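Local coordinates for periplasmic divalent cation tolerance protein CutA (Pyrococcus horikoshii, PDB 1UKU), which takes part in heavy-metal resistance as a homotrimer that binds copper between trimers, binding that probably leads to oligomerization, at residues Glu67-Lys70 and Glu71-Tyr75. Numbering follows the deposited sequence.
Sequences ERIK and ELHPY
Arg68 and Glu71 form a salt bridge one helical turn apart: NH1 meets OE1 at 2.9 Å, nearly in the guanidinium plane, using the anti lone pair of the carboxylate. Bends at chi2 (-59°) and chi3 (-81°) fold the arginine back toward the following turn, and Leu72 CG lies 3.8 Å above one guanidinium face, offset toward its rim. The other carboxylate oxygen, Glu71 OE2, sits 2.5 Å from Glu67 OE1; one of the two acids probably carries a proton, which would ease the repulsion. On the buried side, Ile69 CG2 packs 3.7 Å from CD2 at the edge of the His73 ring. In this GlnB-like fold, helices 62-72 and 11-23 pack against a four-stranded antiparallel sheet, and branched, aliphatic Ile69 suits the interface, touching Leu21 and Leu55. At the helix end Leu72 N bonds to Ile69 O at 3.1 Å and only weakly to Arg68 O, and His73 leaves helical geometry. One water links Lys70 O to His73 O, another links it to Tyr75 O. The imidazole suits the exit because ND1 accepts Tyr75 N (3.0 Å, 168°) while the ring stacks on Phe8. Further out, Arg68 NH2 pairs with Glu24, just past helix 11-23.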
loop_
_atom_site.group_PDB
_atom_site.type_symbol
_atom_site.label_atom_id
_atom_site.label_comp_id
_atom_site.label_asym_id
_atom_site.label_seq_id
_atom_site.Cartn_x
_atom_site.Cartn_y
_atom_site.Cartn_z
ATOM N N GLU A 67 -14.588 -9.282 11.510
ATOM C CA GLU A 67 -14.807 -10.267 12.576
ATOM C C GLU A 67 -14.091 -11.568 12.291
ATOM O O GLU A 67 -13.461 -12.133 13.194
ATOM C CB GLU A 67 -16.299 -10.555 12.769
ATOM C CG GLU A 67 -16.587 -11.654 13.803
ATOM C CD GLU A 67 -16.105 -11.358 15.230
ATOM O OE1 GLU A 67 -15.836 -12.330 16.004
ATOM O OE2 GLU A 67 -15.959 -10.195 15.638
ATOM N N ARG A 68 -14.148 -12.045 11.048
ATOM C CA ARG A 68 -13.466 -13.282 10.724
ATOM C C ARG A 68 -11.945 -13.160 10.865
ATOM O O ARG A 68 -11.289 -14.078 11.368
ATOM C CB ARG A 68 -13.867 -13.806 9.351
ATOM C CG ARG A 68 -15.171 -14.537 9.350
ATOM C CD ARG A 68 -15.209 -15.756 10.296
ATOM N NE ARG A 68 -14.598 -16.984 9.793
ATOM C CZ ARG A 68 -13.938 -17.879 10.535
ATOM N NH1 ARG A 68 -13.728 -17.684 11.828
ATOM N NH2 ARG A 68 -13.481 -18.981 9.981
ATOM N N ILE A 69 -11.379 -12.032 10.473
ATOM C CA ILE A 69 -9.957 -11.865 10.662
ATOM C C ILE A 69 -9.633 -11.879 12.139
ATOM O O ILE A 69 -8.641 -12.491 12.529
ATOM C CB ILE A 69 -9.442 -10.597 9.972
ATOM C CG1 ILE A 69 -9.543 -10.753 8.446
ATOM C CG2 ILE A 69 -7.972 -10.313 10.373
ATOM C CD1 ILE A 69 -9.358 -9.428 7.698
ATOM N N LYS A 70 -10.448 -11.224 12.966
ATOM C CA LYS A 70 -10.185 -11.238 14.410
ATOM C C LYS A 70 -10.152 -12.675 14.910
ATOM O O LYS A 70 -9.317 -13.034 15.717
ATOM C CB LYS A 70 -11.245 -10.432 15.171
ATOM C CG LYS A 70 -11.119 -8.940 15.013
ATOM C CD LYS A 70 -12.382 -8.214 15.425
ATOM C CE LYS A 70 -12.588 -8.220 16.902
ATOM N NZ LYS A 70 -13.861 -7.491 17.198
ATOM N N GLU A 71 -11.089 -13.475 14.419
ATOM C CA GLU A 71 -11.238 -14.859 14.843
ATOM C C GLU A 71 -10.143 -15.777 14.316
ATOM O O GLU A 71 -9.880 -16.841 14.892
ATOM C CB GLU A 71 -12.591 -15.397 14.403
ATOM C CG GLU A 71 -13.739 -14.807 15.186
ATOM C CD GLU A 71 -15.069 -15.087 14.540
ATOM O OE1 GLU A 71 -15.130 -15.780 13.517
ATOM O OE2 GLU A 71 -16.086 -14.602 15.091
ATOM N N LEU A 72 -9.498 -15.400 13.218
ATOM C CA LEU A 72 -8.471 -16.254 12.610
ATOM C C LEU A 72 -7.027 -15.805 12.886
ATOM O O LEU A 72 -6.080 -16.565 12.647
ATOM C CB LEU A 72 -8.672 -16.327 11.098
ATOM C CG LEU A 72 -9.942 -17.055 10.684
ATOM C CD1 LEU A 72 -10.187 -16.858 9.188
ATOM C CD2 LEU A 72 -9.853 -18.533 10.986
ATOM N N HIS A 73 -6.867 -14.612 13.414
ATOM C CA HIS A 73 -5.544 -13.976 13.395
ATOM C C HIS A 73 -4.641 -14.537 14.481
ATOM O O HIS A 73 -5.083 -14.718 15.617
ATOM C CB HIS A 73 -5.655 -12.467 13.587
ATOM C CG HIS A 73 -4.554 -11.713 12.912
ATOM N ND1 HIS A 73 -3.241 -11.785 13.317
ATOM C CD2 HIS A 73 -4.581 -10.912 11.825
ATOM C CE1 HIS A 73 -2.496 -11.069 12.484
ATOM N NE2 HIS A 73 -3.293 -10.534 11.567
ATOM N N PRO A 74 -3.371 -14.796 14.155
ATOM C CA PRO A 74 -2.407 -15.198 15.197
ATOM C C PRO A 74 -2.045 -14.133 16.228
ATOM O O PRO A 74 -1.539 -14.485 17.305
ATOM C CB PRO A 74 -1.168 -15.622 14.409
ATOM C CG PRO A 74 -1.337 -15.089 13.040
ATOM C CD PRO A 74 -2.799 -14.883 12.796
ATOM N N TYR A 75 -2.272 -12.861 15.927
ATOM C CA TYR A 75 -2.025 -11.807 16.881
ATOM C C TYR A 75 -3.233 -11.536 17.779
ATOM O O TYR A 75 -4.344 -11.475 17.289
ATOM C CB TYR A 75 -1.628 -10.507 16.168
ATOM C CG TYR A 75 -0.285 -10.553 15.458
ATOM C CD1 TYR A 75 0.696 -11.489 15.784
ATOM C CD2 TYR A 75 -0.008 -9.661 14.454
ATOM C CE1 TYR A 75 1.926 -11.479 15.167
ATOM C CE2 TYR A 75 1.202 -9.651 13.806
ATOM C CZ TYR A 75 2.173 -10.551 14.145
ATOM O OH TYR A 75 3.371 -10.511 13.442
HETATM O O HOH W 1 -7.503 -14.589 16.976
HETATM O O HOH W 2 -7.353 -11.222 16.891
#